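Local coordinates for protein NADH-rubredoxin oxidoreductase (Clostridium acetobutylicum, PDB 3KLJ) that catalyses the NADH-dependent reduction of rubredoxin through a bound FAD, as an intermediate in electron-transfer chains that help an anaerobe scavenge dioxygen, at residues I127-S132 and V223-G228; A149-G154 and T170-G175; S114-I119 and V227-N232. All blocks are in the same frame, centred on the assembly; numbering follows the deposited sequence.

Contact 1: I127-S132 and V223-G228. With FAD (flavin-adenine dinucleotide), chain B.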
loop_
_atom_site.group_PDB
_atom_site.type_symbol
_atom_site.label_atom_id
_atom_site.label_comp_id
_atom_site.label_asym_id
_atom_site.label_seq_id
_atom_site.Cartn_x
_atom_site.Cartn_y
_atom_site.Cartn_z
ATOM N N ILE A 127 2.653 20.246 -6.491
ATOM C CA ILE A 127 2.159 19.220 -5.575
ATOM C C ILE A 127 3.039 17.986 -5.693
ATOM O O ILE A 127 3.324 17.522 -6.793
ATOM C CB ILE A 127 0.671 18.839 -5.836
ATOM C CG1 ILE A 127 -0.274 19.967 -5.413
ATOM C CG2 ILE A 127 0.294 17.587 -5.072
ATOM C CD1 ILE A 127 -0.732 20.854 -6.558
ATOM N N PHE A 128 3.470 17.472 -4.549
ATOM C CA PHE A 128 4.275 16.270 -4.497
ATOM C C PHE A 128 3.442 15.123 -3.956
ATOM O O PHE A 128 2.455 15.331 -3.238
ATOM C CB PHE A 128 5.500 16.484 -3.602
ATOM C CG PHE A 128 6.435 17.551 -4.109
ATOM C CD1 PHE A 128 6.291 18.868 -3.700
ATOM C CD2 PHE A 128 7.439 17.237 -5.024
ATOM C CE1 PHE A 128 7.144 19.860 -4.186
ATOM C CE2 PHE A 128 8.301 18.224 -5.514
ATOM C CZ PHE A 128 8.151 19.531 -5.093
ATOM N N SER A 129 3.829 13.911 -4.327
ATOM C CA SER A 129 3.397 12.733 -3.585
ATOM C C SER A 129 4.538 11.756 -3.454
ATOM O O SER A 129 5.510 11.814 -4.201
ATOM C CB SER A 129 2.163 12.064 -4.196
ATOM O OG SER A 129 2.088 12.248 -5.581
ATOM N N LEU A 130 4.417 10.873 -2.476
ATOM C CA LEU A 130 5.445 9.905 -2.210
ATOM C C LEU A 130 4.975 8.540 -2.694
ATOM O O LEU A 130 4.133 7.895 -2.055
ATOM C CB LEU A 130 5.770 9.879 -0.712
ATOM C CG LEU A 130 6.810 8.874 -0.221
ATOM C CD1 LEU A 130 8.146 9.106 -0.929
ATOM C CD2 LEU A 130 6.965 8.959 1.298
ATOM N N TYR A 131 5.509 8.124 -3.833
ATOM C CA TYR A 131 5.326 6.764 -4.312
ATOM C C TYR A 131 6.678 6.113 -4.590
ATOM O O TYR A 131 6.927 4.989 -4.149
ATOM C CB TYR A 131 4.429 6.688 -5.559
ATOM C CG TYR A 131 3.955 5.267 -5.771
ATOM C CD1 TYR A 131 2.864 4.775 -5.057
ATOM C CD2 TYR A 131 4.636 4.394 -6.625
ATOM C CE1 TYR A 131 2.444 3.463 -5.197
ATOM C CE2 TYR A 131 4.224 3.078 -6.775
ATOM C CZ TYR A 131 3.122 2.621 -6.048
ATOM O OH TYR A 131 2.676 1.325 -6.180
ATOM N N SER A 132 7.543 6.839 -5.300
ATOM C CA SER A 132 8.798 6.300 -5.824
ATOM C C SER A 132 10.027 6.834 -5.104
ATOM O O SER A 132 9.947 7.815 -4.364
ATOM C CB SER A 132 8.918 6.644 -7.298
ATOM O OG SER A 132 9.112 8.035 -7.441
ATOM N N VAL A 223 4.347 20.963 -0.431
ATOM C CA VAL A 223 3.027 20.355 -0.270
ATOM C C VAL A 223 2.969 18.954 -0.872
ATOM O O VAL A 223 3.247 18.740 -2.061
ATOM C CB VAL A 223 1.844 21.278 -0.731
ATOM C CG1 VAL A 223 2.175 22.761 -0.503
ATOM C CG2 VAL A 223 1.478 21.048 -2.169
ATOM N N ILE A 224 2.641 17.998 -0.013
ATOM C CA ILE A 224 2.620 16.588 -0.377
ATOM C C ILE A 224 1.208 16.048 -0.186
ATOM O O ILE A 224 0.643 16.135 0.897
ATOM C CB ILE A 224 3.619 15.778 0.493
ATOM C CG1 ILE A 224 4.968 16.503 0.573
ATOM C CG2 ILE A 224 3.795 14.378 -0.054
ATOM C CD1 ILE A 224 5.633 16.420 1.913
ATOM N N THR A 225 0.632 15.498 -1.245
ATOM C CA THR A 225 -0.676 14.869 -1.137
ATOM C C THR A 225 -0.491 13.382 -0.866
ATOM O O THR A 225 0.302 12.719 -1.524
ATOM C CB THR A 225 -1.553 15.121 -2.385
ATOM O OG1 THR A 225 -0.821 14.783 -3.572
ATOM C CG2 THR A 225 -1.984 16.590 -2.439
ATOM N N ALA A 226 -1.181 12.893 0.154
ATOM C CA ALA A 226 -1.174 11.486 0.536
ATOM C C ALA A 226 -2.647 11.098 0.594
ATOM O O ALA A 226 -3.252 11.034 1.668
ATOM C CB ALA A 226 -0.492 11.312 1.904
ATOM N N VAL A 227 -3.221 10.884 -0.586
ATOM C CA VAL A 227 -4.664 10.713 -0.742
ATOM C C VAL A 227 -4.985 9.370 -1.406
ATOM O O VAL A 227 -5.957 9.231 -2.151
ATOM C CB VAL A 227 -5.311 11.906 -1.517
ATOM C CG1 VAL A 227 -5.393 13.133 -0.630
ATOM C CG2 VAL A 227 -4.539 12.213 -2.796
ATOM N N GLY A 228 -4.151 8.382 -1.123
ATOM C CA GLY A 228 -4.408 7.042 -1.571
ATOM C C GLY A 228 -3.847 6.781 -2.950
ATOM O O GLY A 228 -3.226 7.649 -3.581
HETATM P PA FAD B . 5.087 -1.579 -6.924
HETATM O O1A FAD B . 4.356 -0.292 -7.204
HETATM O O2A FAD B . 5.914 -1.519 -5.663
HETATM O O5B FAD B . 6.013 -1.949 -8.170
HETATM C C5B FAD B . 5.502 -1.917 -9.491
HETATM C C4B FAD B . 6.602 -1.456 -10.447
HETATM O O4B FAD B . 6.133 -1.541 -11.792
HETATM C C3B FAD B . 6.970 0.005 -10.203
HETATM O O3B FAD B . 8.378 0.113 -10.068
HETATM C C2B FAD B . 6.474 0.749 -11.428
HETATM O O2B FAD B . 7.336 1.797 -11.812
HETATM C C1B FAD B . 6.452 -0.346 -12.486
HETATM N N9A FAD B . 5.495 -0.094 -13.579
HETATM C C8A FAD B . 4.273 0.518 -13.497
HETATM N N7A FAD B . 3.719 0.541 -14.732
HETATM C C5A FAD B . 4.563 -0.052 -15.601
HETATM C C6A FAD B . 4.489 -0.284 -16.975
HETATM N N6A FAD B . 3.569 0.342 -17.711
HETATM N N1A FAD B . 5.544 -0.924 -17.602
HETATM C C2A FAD B . 6.654 -1.327 -16.883
HETATM N N3A FAD B . 6.724 -1.082 -15.525
HETATM C C4A FAD B . 5.689 -0.457 -14.890
HETATM N N1 FAD B . 2.712 -1.739 2.430
HETATM C C2 FAD B . 2.601 -2.412 3.628
HETATM O O2 FAD B . 2.148 -3.544 3.640
HETATM N N3 FAD B . 3.022 -1.834 4.808
HETATM C C4 FAD B . 3.545 -0.563 4.798
HETATM O O4 FAD B . 3.899 -0.069 5.873
HETATM C C4X FAD B . 3.652 0.142 3.591
HETATM N N5 FAD B . 4.184 1.422 3.553
HETATM C C5X FAD B . 4.290 2.106 2.357
HETATM C C6 FAD B . 4.824 3.402 2.328
HETATM C C7 FAD B . 4.936 4.079 1.103
HETATM C C7M FAD B . 5.506 5.467 1.066
HETATM C C8 FAD B . 4.507 3.471 -0.077
HETATM C C8M FAD B . 4.608 4.178 -1.405
HETATM C C9 FAD B . 3.973 2.188 -0.038
HETATM C C9A FAD B . 3.867 1.500 1.174
HETATM N N10 FAD B . 3.338 0.211 1.204
HETATM C C10 FAD B . 3.233 -0.463 2.405
HETATM C "C1'" FAD B . 2.861 -0.434 -0.056
HETATM C "C2'" FAD B . 3.877 -1.386 -0.649
HETATM O "O2'" FAD B . 5.008 -0.638 -1.047
HETATM C "C3'" FAD B . 3.225 -2.046 -1.847
HETATM O "O3'" FAD B . 2.163 -2.874 -1.411
HETATM C "C4'" FAD B . 4.187 -2.892 -2.663
HETATM O "O4'" FAD B . 5.295 -2.112 -3.092
HETATM C "C5'" FAD B . 3.450 -3.403 -3.895
HETATM O "O5'" FAD B . 4.402 -4.015 -4.727
HETATM P P FAD B . 4.090 -4.204 -6.274
HETATM O O1P FAD B . 5.253 -4.940 -6.917
HETATM O O2P FAD B . 2.747 -4.859 -6.485
HETATM O O3P FAD B . 3.944 -2.710 -6.868
HETATM O O HOH W 1 2.049 10.743 -1.090
#
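F128 pairs with I224 in a short parallel beta bridge, their CA atoms 4.5 Å apart. F128 is gripped at both ends of its backbone: its N donates to V223 O (2.8 Å, N-H...O 166°), and its O accepts from T225 N at 2.7 Å. The CA-H of I224 also points at that carbonyl oxygen.

Beyond the bridge the two segments part, and a water takes over, accepting from L130 N and donating to T225 O. Beta-branched residues suit the paired strand. T225 has OG1 between its backbone N and carbonyl carbon (chi1 51°), which sets OG1 3.3 Å from F128 O as a weak bond at most, while T225 CG2 meets I127 CG2 at 3.6 Å. I127 also crosses V223 obliquely, CG1 against CG2 at 3.8 Å. The small S129 lets its CB come close to T225 O.

Further along, L130 CD2 touches the flavin methyl C7M at 3.8 Å, and Y131 OH, with the phosphate oxygen near the plane of its ring, donates to FAD O1A at 2.5 Å.

Strand 127-128 forms one edge of the five-stranded parallel sheet. Helices 133-146 and 156-168 cover the face that carries I224, whose backbone bonds onward to strand 149-152.

Contact 2: A149-G154 and T170-G175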
loop_
_atom_site.group_PDB
_atom_site.type_symbol
_atom_site.label_atom_id
_atom_site.label_comp_id
_atom_site.label_asym_id
_atom_site.label_seq_id
_atom_site.Cartn_x
_atom_site.Cartn_y
_atom_site.Cartn_z
ATOM N N ALA A 149 6.969 21.392 5.567
ATOM C CA ALA A 149 6.072 20.607 4.713
ATOM C C ALA A 149 4.612 20.688 5.168
ATOM O O ALA A 149 4.327 20.843 6.358
ATOM C CB ALA A 149 6.529 19.153 4.647
ATOM N N PHE A 150 3.695 20.590 4.207
ATOM C CA PHE A 150 2.270 20.493 4.509
ATOM C C PHE A 150 1.724 19.261 3.800
ATOM O O PHE A 150 1.709 19.207 2.563
ATOM C CB PHE A 150 1.533 21.771 4.083
ATOM C CG PHE A 150 0.078 21.807 4.486
ATOM C CD1 PHE A 150 -0.301 21.679 5.828
ATOM C CD2 PHE A 150 -0.912 22.002 3.531
ATOM C CE1 PHE A 150 -1.645 21.718 6.199
ATOM C CE2 PHE A 150 -2.257 22.045 3.891
ATOM C CZ PHE A 150 -2.622 21.902 5.230
ATOM N N ILE A 151 1.315 18.264 4.587
ATOM C CA ILE A 151 0.815 17.010 4.045
ATOM C C ILE A 151 -0.714 16.996 4.029
ATOM O O ILE A 151 -1.358 17.097 5.072
ATOM C CB ILE A 151 1.382 15.767 4.809
ATOM C CG1 ILE A 151 2.899 15.675 4.626
ATOM C CG2 ILE A 151 0.753 14.464 4.309
ATOM C CD1 ILE A 151 3.695 16.119 5.811
ATOM N N ILE A 152 -1.281 16.884 2.833
ATOM C CA ILE A 152 -2.726 16.806 2.652
ATOM C C ILE A 152 -3.148 15.342 2.514
ATOM O O ILE A 152 -2.645 14.618 1.639
ATOM C CB ILE A 152 -3.183 17.636 1.416
ATOM C CG1 ILE A 152 -3.027 19.140 1.705
ATOM C CG2 ILE A 152 -4.620 17.279 1.020
ATOM C CD1 ILE A 152 -3.337 20.046 0.545
ATOM N N GLY A 153 -4.074 14.909 3.367
ATOM C CA GLY A 153 -4.548 13.523 3.353
ATOM C C GLY A 153 -4.517 12.910 4.735
ATOM O O GLY A 153 -3.540 13.064 5.470
ATOM N N GLY A 154 -5.585 12.203 5.093
ATOM C CA GLY A 154 -5.803 11.808 6.482
ATOM C C GLY A 154 -5.364 10.424 6.907
ATOM O O GLY A 154 -5.722 9.983 8.004
ATOM N N THR A 170 13.031 18.871 9.598
ATOM C CA THR A 170 12.120 19.855 9.016
ATOM C C THR A 170 10.717 19.773 9.636
ATOM O O THR A 170 10.133 18.688 9.696
ATOM C CB THR A 170 12.050 19.684 7.483
ATOM O OG1 THR A 170 13.311 20.052 6.910
ATOM C CG2 THR A 170 10.961 20.552 6.874
ATOM N N PRO A 171 10.178 20.920 10.110
ATOM C CA PRO A 171 8.808 20.952 10.643
ATOM C C PRO A 171 7.773 20.530 9.595
ATOM O O PRO A 171 7.982 20.733 8.400
ATOM C CB PRO A 171 8.604 22.422 11.016
ATOM C CG PRO A 171 9.985 22.981 11.176
ATOM C CD PRO A 171 10.837 22.237 10.199
ATOM N N ALA A 172 6.671 19.945 10.052
ATOM C CA ALA A 172 5.620 19.463 9.165
ATOM C C ALA A 172 4.294 19.365 9.913
ATOM O O ALA A 172 4.266 19.045 11.104
ATOM C CB ALA A 172 5.996 18.105 8.585
ATOM N N SER A 173 3.205 19.664 9.212
ATOM C CA SER A 173 1.865 19.482 9.752
ATOM C C SER A 173 0.953 18.880 8.682
ATOM O O SER A 173 1.309 18.836 7.491
ATOM C CB SER A 173 1.307 20.797 10.330
ATOM O OG SER A 173 1.079 21.770 9.325
ATOM N N ILE A 174 -0.207 18.391 9.109
ATOM C CA ILE A 174 -1.125 17.707 8.208
ATOM C C ILE A 174 -2.427 18.490 8.091
ATOM O O ILE A 174 -2.886 19.086 9.065
ATOM C CB ILE A 174 -1.408 16.267 8.702
ATOM C CG1 ILE A 174 -0.106 15.463 8.761
ATOM C CG2 ILE A 174 -2.450 15.556 7.822
ATOM C CD1 ILE A 174 -0.187 14.201 9.652
ATOM N N GLY A 175 -3.011 18.480 6.897
ATOM C CA GLY A 175 -4.340 19.034 6.677
ATOM C C GLY A 175 -5.274 17.960 6.153
ATOM O O GLY A 175 -4.937 17.244 5.206
#
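G175, A149 and I151 lose the most surface where strands 149-152 and 172-175 run side by side in parallel. G175 suits its place by having no side chain: the end of the F150 ring fills the place beside its backbone, with F150 CZ 3.6 Å from G175 CA. F150 CG is anti to the backbone N (chi1 -174°), which sends the ring off toward the neighbouring strand; S173 OG lies at the ring's edge, near its plane. Both polar backbone atoms of G175 bond to segment 149-154, its N donating to I151 O at 2.8 Å and its O accepting from G153 N at 3.1 Å.

I151 continues the ladder through its N, which bonds S173 O almost straight (3.0 Å, 173°). On the opposite face, I151 CD1 reaches A172 CB at 4.1 Å, and I174 CG2 lies 3.3 Å from I151 O. A149 bonds P171 O through its N and receives S173 N through its O; its small CB meets A172 CB at 4.1 Å, which suits a face covered by helix 156-168.

That helix joins the two strands in a beta-alpha-beta crossover. With G153 opening the turn after the first strand, in a GxGxxG-like sequence, the unit is consistent with the dinucleotide-binding Rossmann core of the NADH-binding domain.

Contact 3: S114-I119 and V227-N232. With FAD (flavin-adenine dinucleotide), chain B.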
loop_
_atom_site.group_PDB
_atom_site.type_symbol
_atom_site.label_atom_id
_atom_site.label_comp_id
_atom_site.label_asym_id
_atom_site.label_seq_id
_atom_site.Cartn_x
_atom_site.Cartn_y
_atom_site.Cartn_z
ATOM N N SER A 114 0.891 0.285 -8.207
ATOM C CA SER A 114 -0.098 1.343 -8.035
ATOM C C SER A 114 0.375 2.702 -8.539
ATOM O O SER A 114 1.554 2.903 -8.813
ATOM C CB SER A 114 -0.492 1.470 -6.551
ATOM O OG SER A 114 -1.067 0.268 -6.076
ATOM N N ILE A 115 -0.574 3.630 -8.623
ATOM C CA ILE A 115 -0.311 5.007 -8.983
ATOM C C ILE A 115 -1.049 5.916 -7.986
ATOM O O ILE A 115 -2.215 5.684 -7.667
ATOM C CB ILE A 115 -0.686 5.315 -10.464
ATOM C CG1 ILE A 115 -0.243 6.738 -10.851
ATOM C CG2 ILE A 115 -2.188 5.074 -10.738
ATOM C CD1 ILE A 115 -0.058 6.952 -12.370
ATOM N N ALA A 116 -0.348 6.928 -7.485
ATOM C CA ALA A 116 -0.915 7.858 -6.514
ATOM C C ALA A 116 -2.094 8.622 -7.110
ATOM O O ALA A 116 -2.035 9.059 -8.266
ATOM C CB ALA A 116 0.149 8.820 -6.026
ATOM N N ASN A 117 -3.167 8.748 -6.330
ATOM C CA ASN A 117 -4.287 9.605 -6.691
ATOM C C ASN A 117 -3.832 11.058 -6.748
ATOM O O ASN A 117 -3.163 11.546 -5.839
ATOM C CB ASN A 117 -5.431 9.482 -5.684
ATOM C CG ASN A 117 -6.061 8.103 -5.673
ATOM O OD1 ASN A 117 -6.222 7.459 -6.713
ATOM N ND2 ASN A 117 -6.426 7.642 -4.482
ATOM N N LYS A 118 -4.186 11.740 -7.827
ATOM C CA LYS A 118 -3.821 13.140 -7.988
ATOM C C LYS A 118 -5.024 14.029 -7.744
ATOM O O LYS A 118 -6.080 13.836 -8.345
ATOM C CB LYS A 118 -3.212 13.397 -9.371
ATOM C CG LYS A 118 -1.683 13.311 -9.406
ATOM C CD LYS A 118 -1.191 11.877 -9.547
ATOM C CE LYS A 118 0.307 11.739 -9.269
ATOM N NZ LYS A 118 0.755 10.310 -9.403
ATOM N N ILE A 119 -4.862 14.981 -6.830
ATOM C CA ILE A 119 -5.875 15.999 -6.586
ATOM C C ILE A 119 -5.312 17.399 -6.834
ATOM O O ILE A 119 -4.103 17.620 -6.754
ATOM C CB ILE A 119 -6.452 15.920 -5.160
ATOM C CG1 ILE A 119 -5.332 15.990 -4.113
ATOM C CG2 ILE A 119 -7.309 14.656 -4.992
ATOM C CD1 ILE A 119 -5.786 16.507 -2.764
ATOM N N VAL A 227 -3.221 10.884 -0.586
ATOM C CA VAL A 227 -4.664 10.713 -0.742
ATOM C C VAL A 227 -4.985 9.370 -1.406
ATOM O O VAL A 227 -5.957 9.231 -2.151
ATOM C CB VAL A 227 -5.311 11.906 -1.517
ATOM C CG1 VAL A 227 -5.393 13.133 -0.630
ATOM C CG2 VAL A 227 -4.539 12.213 -2.796
ATOM N N GLY A 228 -4.151 8.382 -1.123
ATOM C CA GLY A 228 -4.408 7.042 -1.571
ATOM C C GLY A 228 -3.847 6.781 -2.950
ATOM O O GLY A 228 -3.226 7.649 -3.581
ATOM N N VAL A 229 -4.133 5.582 -3.428
ATOM C CA VAL A 229 -3.393 4.962 -4.501
ATOM C C VAL A 229 -4.371 4.033 -5.226
ATOM O O VAL A 229 -5.326 3.561 -4.610
ATOM C CB VAL A 229 -2.177 4.230 -3.832
ATOM C CG1 VAL A 229 -2.082 2.767 -4.166
ATOM C CG2 VAL A 229 -0.869 5.009 -4.006
ATOM N N LYS A 230 -4.170 3.816 -6.531
ATOM C CA LYS A 230 -4.977 2.862 -7.321
ATOM C C LYS A 230 -4.090 1.975 -8.203
ATOM O O LYS A 230 -3.018 2.410 -8.637
ATOM C CB LYS A 230 -5.958 3.604 -8.249
ATOM C CG LYS A 230 -7.135 4.284 -7.567
ATOM C CD LYS A 230 -8.097 4.856 -8.628
ATOM C CE LYS A 230 -9.302 5.526 -8.007
ATOM N NZ LYS A 230 -8.969 6.842 -7.399
ATOM N N PRO A 231 -4.537 0.742 -8.498
ATOM C CA PRO A 231 -3.820 -0.094 -9.457
ATOM C C PRO A 231 -3.419 0.658 -10.730
ATOM O O PRO A 231 -4.213 1.386 -11.308
ATOM C CB PRO A 231 -4.850 -1.179 -9.782
ATOM C CG PRO A 231 -5.515 -1.400 -8.447
ATOM C CD PRO A 231 -5.681 0.014 -7.905
ATOM N N ASN A 232 -2.170 0.481 -11.133
ATOM C CA ASN A 232 -1.631 1.125 -12.319
ATOM C C ASN A 232 -1.783 0.156 -13.495
ATOM O O ASN A 232 -0.971 -0.753 -13.658
ATOM C CB ASN A 232 -0.165 1.480 -12.050
ATOM C CG ASN A 232 0.424 2.441 -13.072
ATOM O OD1 ASN A 232 -0.169 2.731 -14.109
ATOM N ND2 ASN A 232 1.620 2.932 -12.775
HETATM P PA FAD B . 5.087 -1.579 -6.924
HETATM O O1A FAD B . 4.356 -0.292 -7.204
HETATM O O2A FAD B . 5.914 -1.519 -5.663
HETATM O O5B FAD B . 6.013 -1.949 -8.170
HETATM C C5B FAD B . 5.502 -1.917 -9.491
HETATM C C4B FAD B . 6.602 -1.456 -10.447
HETATM O O4B FAD B . 6.133 -1.541 -11.792
HETATM C C3B FAD B . 6.970 0.005 -10.203
HETATM O O3B FAD B . 8.378 0.113 -10.068
HETATM C C2B FAD B . 6.474 0.749 -11.428
HETATM O O2B FAD B . 7.336 1.797 -11.812
HETATM C C1B FAD B . 6.452 -0.346 -12.486
HETATM N N9A FAD B . 5.495 -0.094 -13.579
HETATM C C8A FAD B . 4.273 0.518 -13.497
HETATM N N7A FAD B . 3.719 0.541 -14.732
HETATM C C5A FAD B . 4.563 -0.052 -15.601
HETATM C C6A FAD B . 4.489 -0.284 -16.975
HETATM N N6A FAD B . 3.569 0.342 -17.711
HETATM N N1A FAD B . 5.544 -0.924 -17.602
HETATM C C2A FAD B . 6.654 -1.327 -16.883
HETATM N N3A FAD B . 6.724 -1.082 -15.525
HETATM C C4A FAD B . 5.689 -0.457 -14.890
HETATM N N1 FAD B . 2.712 -1.739 2.430
HETATM C C2 FAD B . 2.601 -2.412 3.628
HETATM O O2 FAD B . 2.148 -3.544 3.640
HETATM N N3 FAD B . 3.022 -1.834 4.808
HETATM C C4 FAD B . 3.545 -0.563 4.798
HETATM O O4 FAD B . 3.899 -0.069 5.873
HETATM C C4X FAD B . 3.652 0.142 3.591
HETATM N N5 FAD B . 4.184 1.422 3.553
HETATM C C5X FAD B . 4.290 2.106 2.357
HETATM C C6 FAD B . 4.824 3.402 2.328
HETATM C C7 FAD B . 4.936 4.079 1.103
HETATM C C7M FAD B . 5.506 5.467 1.066
HETATM C C8 FAD B . 4.507 3.471 -0.077
HETATM C C8M FAD B . 4.608 4.178 -1.405
HETATM C C9 FAD B . 3.973 2.188 -0.038
HETATM C C9A FAD B . 3.867 1.500 1.174
HETATM N N10 FAD B . 3.338 0.211 1.204
HETATM C C10 FAD B . 3.233 -0.463 2.405
HETATM C "C1'" FAD B . 2.861 -0.434 -0.056
HETATM C "C2'" FAD B . 3.877 -1.386 -0.649
HETATM O "O2'" FAD B . 5.008 -0.638 -1.047
HETATM C "C3'" FAD B . 3.225 -2.046 -1.847
HETATM O "O3'" FAD B . 2.163 -2.874 -1.411
HETATM C "C4'" FAD B . 4.187 -2.892 -2.663
HETATM O "O4'" FAD B . 5.295 -2.112 -3.092
HETATM C "C5'" FAD B . 3.450 -3.403 -3.895
HETATM O "O5'" FAD B . 4.402 -4.015 -4.727
HETATM P P FAD B . 4.090 -4.204 -6.274
HETATM O O1P FAD B . 5.253 -4.940 -6.917
HETATM O O2P FAD B . 2.747 -4.859 -6.485
HETATM O O3P FAD B . 3.944 -2.710 -6.868
HETATM O O HOH W 2 3.126 1.522 -10.407
HETATM O O HOH W 3 -8.310 5.118 -4.151
#
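N117 and K230 meet nearly at a right angle across a two-stranded antiparallel ribbon, strand 114-116 against strand 229-231. Such a ribbon belongs to the glutathione reductase-like fold, lying where the chain passes from the FAD-binding to the NADH-binding domain and later returns.

The backbone frame is simple. I115 and K230 are a hydrogen-bonded pair, each donating to the other's carbonyl, with I115 N to K230 O at 2.7 Å; N117 N adds a bond to G228 O. On this frame the N117 amide does two jobs, which suits asparagine, with its donor and acceptor on one flat group. ND2 gives an essentially straight bond to V227 O (2.9 Å, 179°); V227 O lies in the amide plane, which helps fix the amide's rotation. OD1 takes K230 NZ at 2.9 Å from above the carbonyl plane, 53° out of it. The lysine chain runs extended and then bends at its last torsion (chi4 74°), which brings NZ back over the amide. G228 adopts a backbone shape with positive phi, easy for glycine, close beside ND2.

Apolar groups pack nearby. I119 and V227 reach tip to tip, CD1 to CG1 at 4.0 Å, while V229 CG2 rests 3.8 Å from A116 CA on the face that A116 and V229 share.

At the FAD end, S114 OG bonds D265 OD1, a residue of the flavin site, and the backbone N of S114 bonds Y131 OH. N232 lays its CB against S114 C, with its amide beside I115 CB. A water then joins these two segments, donating to S114 O at 2.6 Å and accepting from N232 ND2 at 3.1 Å.

Contacts 1 and 2 belong to one parallel sheet: strand 222-225 lies next to 149-152, and I224 O and A226 N probably bond I152 N and I152 O at 2.8 and 2.7 Å. Their centres are about 11 Å apart, and contact 2 is nested in the loop that contact 1 closes. Contact 3, centred about 9 Å from contact 1, shares V227 and G228 with it; strand 114-116 precedes strand 127-128 in the chain and strand 229-231 follows 222-225, and both contacts touch FAD. Y131 OH and S114 N, 2.9 Å apart, tie contacts 1 and 3 beside the FAD phosphate. The centres of contacts 2 and 3 are about 18 Å apart, yet I152 CG2 packs on I119 CD1.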